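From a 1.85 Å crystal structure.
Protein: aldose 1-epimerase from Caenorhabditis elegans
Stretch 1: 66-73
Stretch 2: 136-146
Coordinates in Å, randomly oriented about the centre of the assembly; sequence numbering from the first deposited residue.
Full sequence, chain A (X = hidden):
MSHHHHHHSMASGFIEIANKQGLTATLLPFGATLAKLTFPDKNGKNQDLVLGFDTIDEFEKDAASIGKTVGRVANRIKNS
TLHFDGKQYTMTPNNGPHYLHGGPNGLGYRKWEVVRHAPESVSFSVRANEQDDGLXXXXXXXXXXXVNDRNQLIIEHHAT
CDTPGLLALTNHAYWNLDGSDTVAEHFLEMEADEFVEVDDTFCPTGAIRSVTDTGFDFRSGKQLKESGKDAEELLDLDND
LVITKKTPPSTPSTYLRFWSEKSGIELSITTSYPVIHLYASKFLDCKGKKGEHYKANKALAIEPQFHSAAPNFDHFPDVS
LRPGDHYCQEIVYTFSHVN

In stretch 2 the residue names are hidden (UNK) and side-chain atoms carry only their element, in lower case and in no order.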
# COMPACT_ATOMS: atom_id res chain seq x y z
N ILE A 66 5.57 6.64 2.96
CA ILE A 66 6.24 6.18 1.75
C ILE A 66 6.81 4.76 1.85
O ILE A 66 7.75 4.50 2.60
CB ILE A 66 7.38 7.16 1.35
CG1 ILE A 66 6.79 8.56 1.10
CG2 ILE A 66 8.09 6.68 0.09
CD1 ILE A 66 7.81 9.60 0.70
N GLY A 67 6.21 3.84 1.10
CA GLY A 67 6.64 2.44 1.09
C GLY A 67 6.42 1.60 2.33
O GLY A 67 6.80 0.42 2.37
N LYS A 68 5.80 2.17 3.35
CA LYS A 68 5.56 1.43 4.59
C LYS A 68 4.49 0.34 4.53
O LYS A 68 3.66 0.29 3.61
CB LYS A 68 5.11 2.39 5.70
CG LYS A 68 6.06 3.52 6.05
CD LYS A 68 5.40 4.40 7.11
CE LYS A 68 6.31 5.53 7.58
NZ LYS A 68 7.45 5.04 8.40
N THR A 69 4.55 -0.55 5.51
CA THR A 69 3.59 -1.63 5.64
C THR A 69 2.67 -0.91 6.63
O THR A 69 3.10 -0.57 7.73
CB THR A 69 4.13 -2.87 6.36
OG1 THR A 69 4.94 -3.64 5.46
CG2 THR A 69 2.97 -3.73 6.85
N VAL A 70 1.42 -0.66 6.24
CA VAL A 70 0.47 0.04 7.09
C VAL A 70 -0.50 -0.86 7.85
O VAL A 70 -1.00 -1.84 7.31
CB VAL A 70 -0.35 1.06 6.27
CG1 VAL A 70 -1.40 1.71 7.15
CG2 VAL A 70 0.58 2.11 5.67
N GLY A 71 -0.75 -0.50 9.11
CA GLY A 71 -1.66 -1.24 9.97
C GLY A 71 -1.76 -0.52 11.31
O GLY A 71 -1.07 0.49 11.50
N ARG A 72 -2.55 -1.03 12.26
CA ARG A 72 -3.32 -2.26 12.10
C ARG A 72 -4.52 -2.16 11.18
O ARG A 72 -5.10 -3.18 10.79
CB ARG A 72 -3.75 -2.82 13.46
CG ARG A 72 -2.61 -3.50 14.21
CD ARG A 72 -3.12 -4.35 15.35
NE ARG A 72 -3.43 -3.55 16.53
CZ ARG A 72 -4.20 -3.97 17.53
NH1 ARG A 72 -4.74 -5.19 17.48
NH2 ARG A 72 -4.42 -3.19 18.57
N VAL A 73 -4.93 -0.94 10.86
CA VAL A 73 -6.07 -0.74 9.99
C VAL A 73 -5.67 0.35 9.01
O VAL A 73 -5.51 1.51 9.38
CB VAL A 73 -7.34 -0.33 10.74
CG1 VAL A 73 -8.44 0.01 9.75
CG2 VAL A 73 -7.78 -1.47 11.65
N UNK A 136 -8.75 -2.43 19.11
CA UNK A 136 -9.07 -3.64 19.89
C UNK A 136 -8.13 -4.82 19.75
O UNK A 136 -7.49 -5.00 18.71
c UNK A 136 -9.79 -2.16 18.11
c UNK A 136 -10.51 -3.49 18.02
c UNK A 136 -10.49 -3.98 19.44
N UNK A 137 -8.04 -5.61 20.82
CA UNK A 137 -7.20 -6.80 20.84
C UNK A 137 -5.72 -6.65 20.53
O UNK A 137 -5.12 -5.60 20.72
N UNK A 138 -5.13 -7.74 20.04
CA UNK A 138 -3.72 -7.75 19.70
C UNK A 138 -3.48 -8.56 18.43
O UNK A 138 -4.42 -9.07 17.82
o UNK A 138 -3.65 -10.56 20.31
c UNK A 138 -2.92 -8.36 20.85
c UNK A 138 -3.41 -9.75 21.23
o UNK A 138 -3.56 -10.03 22.44
N UNK A 139 -2.22 -8.67 18.05
CA UNK A 139 -1.87 -9.42 16.85
C UNK A 139 -0.37 -9.52 16.67
O UNK A 139 0.38 -8.62 17.04
c UNK A 139 -2.49 -8.76 15.62
N UNK A 140 0.05 -10.64 16.11
CA UNK A 140 1.45 -10.89 15.83
C UNK A 140 1.43 -10.84 14.31
O UNK A 140 0.80 -11.69 13.68
c UNK A 140 3.73 -13.98 16.44
c UNK A 140 1.87 -12.28 16.32
c UNK A 140 5.13 -14.31 15.94
c UNK A 140 3.33 -12.58 16.01
n UNK A 140 5.20 -14.26 14.45
N UNK A 141 2.07 -9.84 13.74
CA UNK A 141 2.10 -9.68 12.30
C UNK A 141 3.45 -9.99 11.66
O UNK A 141 4.49 -9.56 12.16
c UNK A 141 1.64 -8.10 10.38
c UNK A 141 0.36 -7.11 13.75
c UNK A 141 0.32 -7.89 12.45
c UNK A 141 1.70 -8.23 11.89
N UNK A 142 3.40 -10.74 10.56
CA UNK A 142 4.60 -11.12 9.82
C UNK A 142 4.41 -10.74 8.36
O UNK A 142 3.40 -11.09 7.75
o UNK A 142 4.94 -12.65 12.34
o UNK A 142 6.58 -13.61 11.24
c UNK A 142 5.50 -12.99 11.27
c UNK A 142 4.85 -12.62 9.95
N UNK A 143 5.37 -10.00 7.82
CA UNK A 143 5.33 -9.56 6.43
C UNK A 143 6.59 -10.03 5.71
O UNK A 143 7.70 -9.86 6.22
c UNK A 143 5.24 -8.02 6.35
c UNK A 143 3.84 -7.57 6.74
c UNK A 143 5.58 -7.55 4.94
N UNK A 144 6.41 -10.60 4.53
CA UNK A 144 7.54 -11.08 3.75
C UNK A 144 7.60 -10.47 2.36
O UNK A 144 6.57 -10.28 1.71
o UNK A 144 7.44 -13.25 4.87
c UNK A 144 8.73 -13.13 2.82
c UNK A 144 7.49 -12.63 3.58
N UNK A 145 8.82 -10.13 1.94
CA UNK A 145 9.05 -9.56 0.63
C UNK A 145 9.94 -10.59 -0.06
O UNK A 145 10.97 -10.99 0.50
c UNK A 145 8.35 -5.60 3.03
c UNK A 145 8.30 -6.25 0.33
c UNK A 145 9.00 -7.07 1.21
c UNK A 145 7.67 -4.79 2.14
o UNK A 145 7.05 -3.64 2.60
c UNK A 145 7.63 -5.11 0.79
c UNK A 145 9.01 -6.73 2.57
c UNK A 145 9.80 -8.24 0.70
N UNK A 146 9.55 -11.01 -1.25
CA UNK A 146 10.32 -12.00 -1.99
C UNK A 146 10.36 -11.65 -3.47
O UNK A 146 9.37 -11.19 -4.04
o UNK A 146 9.66 -13.77 -0.45
c UNK A 146 10.50 -14.44 -2.63
c UNK A 146 9.69 -13.40 -1.84

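Position 136 has three side-chain carbons that close a ring onto its own backbone N. Its backbone O lies 3.0 Å from Arg 72 NH1 and accepts a weak hydrogen bond. The ring makes it Pro 136.

Position 137 has no side-chain atoms. Its phi is positive, at 56°. Its O takes weak hydrogen bonds from Arg 72 NH1 and Arg 72 NH2, each at 3.3 Å. This is Gly 137; positive phi by itself favours glycine.

Position 138 has two carbons, the second carrying two oxygens. Its CB points away from stretch 1, while its CA comes within 3.5 Å of Arg 72 NH1. The short carboxylate is that of Asp 138. It makes no salt bridge with the arginine.

Position 139 has one carbon. It points toward stretch 1, and this CB is 4.5 Å from Arg 72 CD. A lone carbon means Ala 139.

Position 140 has four carbons in a row ending in nitrogen, out of reach of stretch 1. This is Lys 140.

Position 141 has four carbons, forked at the first, with one arm two carbons long. Its CB points toward stretch 1, but no atom comes within contact distance. The uneven fork identifies Ile 141, whose CD1 lies 4.7 Å from Arg 72 CG.

Position 142 has two carbons, the second carrying two oxygens. It is again out of reach. This is Asp 142, and its OD1 forms a salt bridge with Lys 140 NZ at 2.7 Å.

Position 143 has one carbon carrying two more. Its CB points toward stretch 1, and one outer carbon touches Thr 69 CG2. The symmetric fork gives Val 143, whose CG2 lies 3.9 Å from Thr 69 CG2.

Position 144 has one carbon carrying one oxygen and one carbon, out of reach. This is Thr 144.

Position 145 has one carbon, then a six-carbon ring bearing one oxygen. That oxygen lies near Thr 69 OG1 and Gly 67 O. This is Tyr 145. Its OH is 3.6 Å from Thr 69 OG1 and 4.1 Å from Gly 67 O; neither is a hydrogen bond.

Position 146 repeats the pattern of one carbon carrying an oxygen and a carbon. It is out of reach. This is Thr 146.

The contact is small, burying 301 Å² in total. The strand alternates: Ala 139, Ile 141, Val 143 and Tyr 145 point toward stretch 1, while the residues between them do not reach it. Arg 72 has the most area covered by the other stretch and supplies all the cross-stretch hydrogen bonds, reaching backbone carbonyls beside the strand's start. Thr 69 packs against Val 143 and Tyr 145 farther along.

Stretch 2 (136-146) PGDAKIDVTYT
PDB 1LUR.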